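Local coordinates for cytochrome c-552 (PDB 1H1O), which carries electrons in the periplasm as a diheme, high-potential cytochrome c of the c4 type, at residues Arg55-Asn59 with Gln146-Tyr150; Leu136-Tyr141 with Ala177-Leu183. Residue numbers count along the deposited sequence, not the author numbering.

Contact 1: residues Arg55-Asn59 with Gln146-Tyr150; sequences RADQN and QQLTY. With HEM (protoporphyrin IX containing Fe), chain D.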
loop_
_atom_site.group_PDB
_atom_site.type_symbol
_atom_site.label_atom_id
_atom_site.label_comp_id
_atom_site.label_asym_id
_atom_site.label_seq_id
_atom_site.Cartn_x
_atom_site.Cartn_y
_atom_site.Cartn_z
ATOM N N ARG A 55 12.885 -4.807 2.363
ATOM C CA ARG A 55 11.508 -4.928 2.842
ATOM C C ARG A 55 11.375 -6.415 3.089
ATOM O O ARG A 55 11.280 -7.204 2.150
ATOM C CB ARG A 55 10.442 -4.503 1.828
ATOM C CG ARG A 55 9.129 -4.261 2.583
ATOM C CD ARG A 55 7.842 -4.667 1.880
ATOM N NE ARG A 55 7.337 -3.629 1.005
ATOM C CZ ARG A 55 6.050 -3.395 0.769
ATOM N NH1 ARG A 55 5.105 -4.123 1.352
ATOM N NH2 ARG A 55 5.715 -2.426 -0.073
ATOM N N ALA A 56 11.364 -6.796 4.354
ATOM C CA ALA A 56 11.313 -8.197 4.704
ATOM C C ALA A 56 10.063 -8.656 5.427
ATOM O O ALA A 56 10.113 -9.636 6.165
ATOM C CB ALA A 56 12.560 -8.553 5.536
ATOM N N ASP A 57 8.943 -7.964 5.261
ATOM C CA ASP A 57 7.743 -8.448 5.930
ATOM C C ASP A 57 7.392 -9.787 5.270
ATOM O O ASP A 57 7.713 -10.017 4.110
ATOM C CB ASP A 57 6.589 -7.453 5.780
ATOM C CG ASP A 57 6.397 -6.996 4.354
ATOM O OD1 ASP A 57 5.908 -7.785 3.522
ATOM O OD2 ASP A 57 6.743 -5.838 4.070
ATOM N N GLN A 58 6.738 -10.660 6.022
ATOM C CA GLN A 58 6.364 -11.991 5.548
ATOM C C GLN A 58 5.872 -12.138 4.111
ATOM O O GLN A 58 6.489 -12.854 3.334
ATOM C CB GLN A 58 5.321 -12.590 6.473
ATOM C CG GLN A 58 5.196 -14.079 6.331
ATOM C CD GLN A 58 4.062 -14.616 7.151
ATOM O OE1 GLN A 58 2.922 -14.654 6.692
ATOM N NE2 GLN A 58 4.356 -15.015 8.380
ATOM N N ASN A 59 4.765 -11.485 3.756
ATOM C CA ASN A 59 4.244 -11.607 2.398
ATOM C C ASN A 59 5.238 -11.139 1.357
ATOM O O ASN A 59 5.270 -11.658 0.227
ATOM C CB ASN A 59 2.924 -10.842 2.238
ATOM C CG ASN A 59 1.783 -11.494 2.998
ATOM O OD1 ASN A 59 1.915 -12.621 3.477
ATOM N ND2 ASN A 59 0.660 -10.794 3.112
ATOM N N GLN A 146 -2.952 -5.183 6.612
ATOM C CA GLN A 146 -1.766 -6.026 6.692
ATOM C C GLN A 146 -0.498 -5.199 6.796
ATOM O O GLN A 146 0.414 -5.530 7.544
ATOM C CB GLN A 146 -1.660 -6.935 5.471
ATOM C CG GLN A 146 -0.441 -7.848 5.529
ATOM C CD GLN A 146 -0.426 -8.678 6.809
ATOM O OE1 GLN A 146 0.163 -8.286 7.827
ATOM N NE2 GLN A 146 -1.096 -9.820 6.768
ATOM N N GLN A 147 -0.422 -4.129 6.023
ATOM C CA GLN A 147 0.770 -3.308 6.079
ATOM C C GLN A 147 0.832 -2.538 7.406
ATOM O O GLN A 147 1.893 -2.389 7.980
ATOM C CB GLN A 147 0.813 -2.379 4.873
ATOM C CG GLN A 147 0.787 -3.159 3.560
ATOM C CD GLN A 147 1.850 -4.234 3.533
ATOM O OE1 GLN A 147 1.592 -5.387 3.149
ATOM N NE2 GLN A 147 3.054 -3.873 3.951
ATOM N N LEU A 148 -0.305 -2.072 7.905
ATOM C CA LEU A 148 -0.292 -1.362 9.163
ATOM C C LEU A 148 0.160 -2.335 10.252
ATOM O O LEU A 148 0.860 -1.964 11.188
ATOM C CB LEU A 148 -1.678 -0.785 9.458
ATOM C CG LEU A 148 -1.977 0.418 8.562
ATOM C CD1 LEU A 148 -3.386 0.931 8.836
ATOM C CD2 LEU A 148 -0.919 1.506 8.815
ATOM N N THR A 149 -0.226 -3.595 10.107
ATOM C CA THR A 149 0.166 -4.613 11.069
ATOM C C THR A 149 1.688 -4.799 11.008
ATOM O O THR A 149 2.363 -4.864 12.040
ATOM C CB THR A 149 -0.530 -5.933 10.748
ATOM O OG1 THR A 149 -1.945 -5.720 10.768
ATOM C CG2 THR A 149 -0.170 -7.008 11.780
ATOM N N TYR A 150 2.220 -4.877 9.790
ATOM C CA TYR A 150 3.661 -5.055 9.579
ATOM C C TYR A 150 4.451 -3.853 10.114
ATOM O O TYR A 150 5.549 -4.003 10.646
ATOM C CB TYR A 150 3.958 -5.217 8.085
ATOM C CG TYR A 150 3.605 -6.561 7.466
ATOM C CD1 TYR A 150 3.241 -6.635 6.125
ATOM C CD2 TYR A 150 3.699 -7.756 8.188
ATOM C CE1 TYR A 150 2.984 -7.843 5.509
ATOM C CE2 TYR A 150 3.440 -8.991 7.576
ATOM C CZ TYR A 150 3.082 -9.024 6.228
ATOM O OH TYR A 150 2.811 -10.202 5.561
HETATM C CHA HEM D . 3.533 -6.231 -3.469
HETATM C CHB HEM D . 5.442 -5.220 -7.757
HETATM C CHC HEM D . 4.720 -9.790 -9.110
HETATM C CHD HEM D . 2.724 -10.770 -4.909
HETATM C C1A HEM D . 4.126 -5.531 -4.522
HETATM C C2A HEM D . 4.536 -4.142 -4.488
HETATM C C3A HEM D . 5.074 -3.855 -5.707
HETATM C C4A HEM D . 4.985 -5.082 -6.469
HETATM C CMA HEM D . 5.665 -2.567 -6.224
HETATM C CAA HEM D . 4.386 -3.219 -3.302
HETATM C CBA HEM D . 3.097 -2.369 -3.366
HETATM C CGA HEM D . 2.891 -1.508 -2.263
HETATM O O1A HEM D . 1.742 -0.939 -2.222
HETATM O O2A HEM D . 3.737 -1.297 -1.370
HETATM C C1B HEM D . 5.407 -6.388 -8.494
HETATM C C2B HEM D . 5.945 -6.489 -9.830
HETATM C C3B HEM D . 5.772 -7.787 -10.210
HETATM C C4B HEM D . 5.094 -8.452 -9.110
HETATM C CMB HEM D . 6.584 -5.329 -10.573
HETATM C CAB HEM D . 6.180 -8.474 -11.488
HETATM C CBB HEM D . 7.710 -8.478 -11.764
HETATM C C1C HEM D . 4.103 -10.458 -8.097
HETATM C C2C HEM D . 3.737 -11.853 -8.134
HETATM C C3C HEM D . 3.179 -12.113 -6.924
HETATM C C4C HEM D . 3.197 -10.902 -6.186
HETATM C CMC HEM D . 3.985 -12.744 -9.321
HETATM C CAC HEM D . 2.621 -13.432 -6.365
HETATM C CBC HEM D . 3.650 -14.602 -6.380
HETATM C C1D HEM D . 2.759 -9.617 -4.139
HETATM C C2D HEM D . 2.276 -9.555 -2.774
HETATM C C3D HEM D . 2.530 -8.296 -2.371
HETATM C C4D HEM D . 3.132 -7.580 -3.495
HETATM C CMD HEM D . 1.663 -10.719 -2.032
HETATM C CAD HEM D . 2.304 -7.670 -1.038
HETATM C CBD HEM D . 3.517 -8.249 -0.138
HETATM C CGD HEM D . 3.884 -7.506 0.993
HETATM O O1D HEM D . 3.034 -7.301 1.879
HETATM O O2D HEM D . 5.064 -7.080 1.153
HETATM N NA HEM D . 4.402 -6.089 -5.728
HETATM N NB HEM D . 4.886 -7.591 -8.058
HETATM N NC HEM D . 3.758 -9.887 -6.887
HETATM N ND HEM D . 3.268 -8.415 -4.557
HETATM FE FE HEM D . 4.046 -8.000 -6.313
HETATM O O HOH W 1 1.952 -12.060 7.021
HETATM O O HOH W 2 -1.624 -11.962 5.271
#
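Y150 has the most surface covered by this contact. Its m rotamer at chi1 sends the ring from helix 141-153 across to the start of helix 58-63. The CB of D57 sits over one ring face, 3.4 Å from the centroid and 11° off the normal, a CH-pi contact. The hydroxyl reaches the first turn of the facing helix: N59 N donates to Y150 OH at 3.0 Å. One water lies 2.5 Å from Y150 OH and also makes a weak bond to Q58 OE1. Q58 is extended (t, t), so its amide runs out to solvent and to this water. A second water weakly links N59 ND2 and Q146 NE2.

D57 is the N-cap of helix 58-63. Its p rotamer turns the carboxylate back so that OD1 accepts from G60 N. D57 OD1 is also 2.6 Å from O2D of the heme of chain D. R55 starts sideways, but its long side chain bends round at chi3 (m) and brings the guanidinium close to Q147. R55 NH2 donates to heme O2A at 2.6 Å. R55 NH1 makes a long, tentative salt bridge to D57 OD2 (3.6 Å), whose position is less certain. Q147, folded by m, m torsions, lies beside one propionate of this heme, and its CB-CG part also touches the heme of chain C.

The two segments belong to different cytochrome c domains. The contact is therefore a domain interface built round heme propionates, as expected where the propionate edges of the two hemes approach each other in a diheme c4 cytochrome.

Contact 2: residues Leu136-Tyr141 with Ala177-Leu183; sequences LAGQRY and AAYLSSL. With HEM (protoporphyrin IX containing Fe), chain C.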
loop_
_atom_site.group_PDB
_atom_site.type_symbol
_atom_site.label_atom_id
_atom_site.label_comp_id
_atom_site.label_asym_id
_atom_site.label_seq_id
_atom_site.Cartn_x
_atom_site.Cartn_y
_atom_site.Cartn_z
ATOM N N LEU A 136 -2.843 5.601 -1.158
ATOM C CA LEU A 136 -3.500 4.607 -0.338
ATOM C C LEU A 136 -4.943 4.546 -0.812
ATOM O O LEU A 136 -5.650 3.565 -0.576
ATOM C CB LEU A 136 -3.435 5.011 1.135
ATOM C CG LEU A 136 -2.008 5.089 1.677
ATOM C CD1 LEU A 136 -2.036 5.503 3.133
ATOM C CD2 LEU A 136 -1.340 3.732 1.523
ATOM N N ALA A 137 -5.375 5.613 -1.470
ATOM C CA ALA A 137 -6.735 5.697 -1.988
ATOM C C ALA A 137 -7.005 4.585 -3.014
ATOM O O ALA A 137 -6.357 4.517 -4.055
ATOM C CB ALA A 137 -6.951 7.052 -2.627
ATOM N N GLY A 138 -7.953 3.709 -2.714
ATOM C CA GLY A 138 -8.269 2.649 -3.650
ATOM C C GLY A 138 -7.521 1.357 -3.385
ATOM O O GLY A 138 -7.779 0.344 -4.026
ATOM N N GLN A 139 -6.583 1.396 -2.449
ATOM C CA GLN A 139 -5.823 0.210 -2.107
ATOM C C GLN A 139 -6.771 -0.789 -1.450
ATOM O O GLN A 139 -7.812 -0.408 -0.903
ATOM C CB GLN A 139 -4.685 0.566 -1.156
ATOM C CG GLN A 139 -3.706 -0.577 -0.902
ATOM C CD GLN A 139 -3.303 -1.270 -2.193
ATOM O OE1 GLN A 139 -4.016 -2.146 -2.691
ATOM N NE2 GLN A 139 -2.168 -0.867 -2.751
ATOM N N ARG A 140 -6.422 -2.068 -1.526
ATOM C CA ARG A 140 -7.249 -3.123 -0.941
ATOM C C ARG A 140 -7.288 -3.000 0.574
ATOM O O ARG A 140 -6.301 -2.644 1.220
ATOM C CB ARG A 140 -6.723 -4.506 -1.341
ATOM C CG ARG A 140 -6.507 -4.664 -2.839
ATOM C CD ARG A 140 -6.713 -6.099 -3.290
ATOM N NE ARG A 140 -7.989 -6.617 -2.790
ATOM C CZ ARG A 140 -8.481 -7.816 -3.089
ATOM N NH1 ARG A 140 -7.800 -8.629 -3.894
ATOM N NH2 ARG A 140 -9.645 -8.202 -2.579
ATOM N N TYR A 141 -8.451 -3.307 1.122
ATOM C CA TYR A 141 -8.714 -3.232 2.547
ATOM C C TYR A 141 -7.765 -4.097 3.386
ATOM O O TYR A 141 -7.088 -3.610 4.307
ATOM C CB TYR A 141 -10.159 -3.654 2.754
ATOM C CG TYR A 141 -10.600 -3.780 4.174
ATOM C CD1 TYR A 141 -10.812 -2.653 4.963
ATOM C CD2 TYR A 141 -10.845 -5.028 4.721
ATOM C CE1 TYR A 141 -11.266 -2.774 6.275
ATOM C CE2 TYR A 141 -11.296 -5.164 6.025
ATOM C CZ TYR A 141 -11.503 -4.036 6.796
ATOM O OH TYR A 141 -11.936 -4.188 8.087
ATOM N N ALA A 177 -8.415 1.589 6.891
ATOM C CA ALA A 177 -8.437 0.716 5.722
ATOM C C ALA A 177 -9.782 0.815 4.999
ATOM O O ALA A 177 -9.830 0.971 3.775
ATOM C CB ALA A 177 -8.163 -0.743 6.126
ATOM N N ALA A 178 -10.870 0.713 5.758
ATOM C CA ALA A 178 -12.198 0.799 5.173
ATOM C C ALA A 178 -12.254 2.094 4.377
ATOM O O ALA A 178 -12.534 2.092 3.177
ATOM C CB ALA A 178 -13.258 0.797 6.262
ATOM N N TYR A 179 -11.948 3.206 5.039
ATOM C CA TYR A 179 -11.980 4.492 4.359
ATOM C C TYR A 179 -11.129 4.527 3.080
ATOM O O TYR A 179 -11.636 4.778 1.989
ATOM C CB TYR A 179 -11.542 5.611 5.321
ATOM C CG TYR A 179 -11.378 6.952 4.641
ATOM C CD1 TYR A 179 -10.121 7.545 4.514
ATOM C CD2 TYR A 179 -12.472 7.604 4.078
ATOM C CE1 TYR A 179 -9.956 8.752 3.842
ATOM C CE2 TYR A 179 -12.321 8.817 3.398
ATOM C CZ TYR A 179 -11.062 9.381 3.285
ATOM O OH TYR A 179 -10.907 10.564 2.600
ATOM N N LEU A 180 -9.837 4.273 3.213
ATOM C CA LEU A 180 -8.927 4.306 2.077
ATOM C C LEU A 180 -9.317 3.409 0.902
ATOM O O LEU A 180 -9.222 3.815 -0.257
ATOM C CB LEU A 180 -7.508 3.955 2.543
ATOM C CG LEU A 180 -6.500 5.066 2.901
ATOM C CD1 LEU A 180 -7.158 6.450 2.950
ATOM C CD2 LEU A 180 -5.863 4.726 4.240
ATOM N N SER A 181 -9.750 2.191 1.197
ATOM C CA SER A 181 -10.116 1.256 0.142
ATOM C C SER A 181 -11.424 1.626 -0.541
ATOM O O SER A 181 -11.776 1.062 -1.579
ATOM C CB SER A 181 -10.214 -0.169 0.699
ATOM O OG SER A 181 -11.289 -0.292 1.605
ATOM N N SER A 182 -12.146 2.575 0.037
ATOM C CA SER A 182 -13.414 2.974 -0.547
ATOM C C SER A 182 -13.227 4.125 -1.515
ATOM O O SER A 182 -14.147 4.480 -2.232
ATOM C CB SER A 182 -14.403 3.389 0.547
ATOM O OG SER A 182 -13.998 4.608 1.154
ATOM N N LEU A 183 -12.035 4.707 -1.528
ATOM C CA LEU A 183 -11.751 5.832 -2.409
ATOM C C LEU A 183 -11.367 5.372 -3.806
ATOM O O LEU A 183 -11.179 4.151 -3.999
ATOM C CB LEU A 183 -10.626 6.685 -1.826
ATOM C CG LEU A 183 -10.937 7.643 -0.671
ATOM C CD1 LEU A 183 -12.090 7.135 0.180
ATOM C CD2 LEU A 183 -9.679 7.817 0.162
ATOM O OXT LEU A 183 -11.257 6.252 -4.686
HETATM C CHA HEM C . 3.234 3.791 3.618
HETATM C CHB HEM C . -0.753 4.051 6.255
HETATM C CHC HEM C . 0.791 8.252 8.039
HETATM C CHD HEM C . 4.719 7.998 5.372
HETATM C C1A HEM C . 1.996 3.480 4.181
HETATM C C2A HEM C . 1.237 2.280 3.907
HETATM C C3A HEM C . 0.103 2.342 4.637
HETATM C C4A HEM C . 0.190 3.601 5.373
HETATM C CMA HEM C . -1.032 1.364 4.731
HETATM C CAA HEM C . 1.676 1.197 2.985
HETATM C CBA HEM C . 1.319 1.458 1.529
HETATM C CGA HEM C . 1.552 0.386 0.680
HETATM O O1A HEM C . 1.106 0.530 -0.496
HETATM O O2A HEM C . 2.165 -0.636 1.007
HETATM C C1B HEM C . -0.662 5.229 6.971
HETATM C C2B HEM C . -1.657 5.646 7.924
HETATM C C3B HEM C . -1.195 6.813 8.444
HETATM C C4B HEM C . 0.039 7.119 7.784
HETATM C CMB HEM C . -2.908 4.856 8.235
HETATM C CAB HEM C . -1.765 7.681 9.509
HETATM C CBB HEM C . -2.103 6.919 10.829
HETATM C C1C HEM C . 1.976 8.565 7.468
HETATM C C2C HEM C . 2.749 9.747 7.760
HETATM C C3C HEM C . 3.867 9.634 7.003
HETATM C C4C HEM C . 3.761 8.436 6.256
HETATM C CMC HEM C . 2.308 10.813 8.744
HETATM C CAC HEM C . 5.098 10.563 6.899
HETATM C CBC HEM C . 5.738 10.901 8.283
HETATM C C1D HEM C . 4.670 6.825 4.644
HETATM C C2D HEM C . 5.724 6.393 3.735
HETATM C C3D HEM C . 5.313 5.218 3.257
HETATM C C4D HEM C . 3.993 4.928 3.863
HETATM C CMD HEM C . 6.984 7.161 3.467
HETATM C CAD HEM C . 6.006 4.289 2.290
HETATM C CBD HEM C . 7.134 3.466 3.058
HETATM C CGD HEM C . 8.071 2.857 2.190
HETATM O O1D HEM C . 8.920 3.572 1.548
HETATM O O2D HEM C . 8.084 1.606 2.045
HETATM N NA HEM C . 1.356 4.272 5.068
HETATM N NB HEM C . 0.380 6.137 6.892
HETATM N NC HEM C . 2.613 7.770 6.531
HETATM N ND HEM C . 3.627 5.917 4.703
HETATM FE FE HEM C . 1.986 6.046 5.791
#
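Y141, L180 and S181 lose the most surface here. Y141 opens helix 141-153. Its ring swings over to helix 170-182, with CD1 3.5 Å from A177 CB and CE1 4.1 Å from A178 CB. The ring edge points at the backbone of A178. H97 stacks on the same ring from outside the two segments.

L180 meets the loop in two ways. Its side chain packs on L136, L180 CG to L136 CB at 3.5 Å, and L136 in turn places CD2 3.5 Å from CBA of the heme of chain C. L180 O accepts a nearly straight hydrogen bond from G138 N (2.8 Å, 175°). A137 CA adds a CA-H...O contact to the same L180 O at 3.6 Å. The type II turn L136-Q139 presents G138 N to this carbonyl. G138 has a positive phi, where a CB would jam against the preceding carbonyl.

S181 lies along the backbone of Q139 and Y141. Its CA makes a CA-H...O contact with Q139 O at 3.0 Å. Its hydroxyl is turned back (p) to carbonyls of its own helix, A177 O or A178 O. Near the chain end, A137 CB touches L183 CB at 3.8 Å.

A single main-chain hydrogen bond, G138 N to L180 O, thus crosses the contact. The rest is apolar contact and CA-H...O contacts. Because the hydrogen bond uses only backbone atoms, no side-chain polar group is needed to make it.

From the N terminus, R55-N59 comes first, at the start of helix 58-63 in the first cytochrome c domain. The chain then runs into the second domain and passes L136-Y141 before it reaches Q146-Y150. There contact 1 closes a loop with 86 residues between its segments. Contact 2 closes later, when A177-L183 returns to L136-Y141 across 35 residues. The two loops cross and do not nest. Helix 141-153 takes part in both: Y141 at its start serves contact 2, and Q146-Y150 serves contact 1. Contact 1 joins the domains, while contact 2 joins the loop before helix 141-153 to the C-terminal helix 170-182 within the second domain. Their centres are about 17 Å apart.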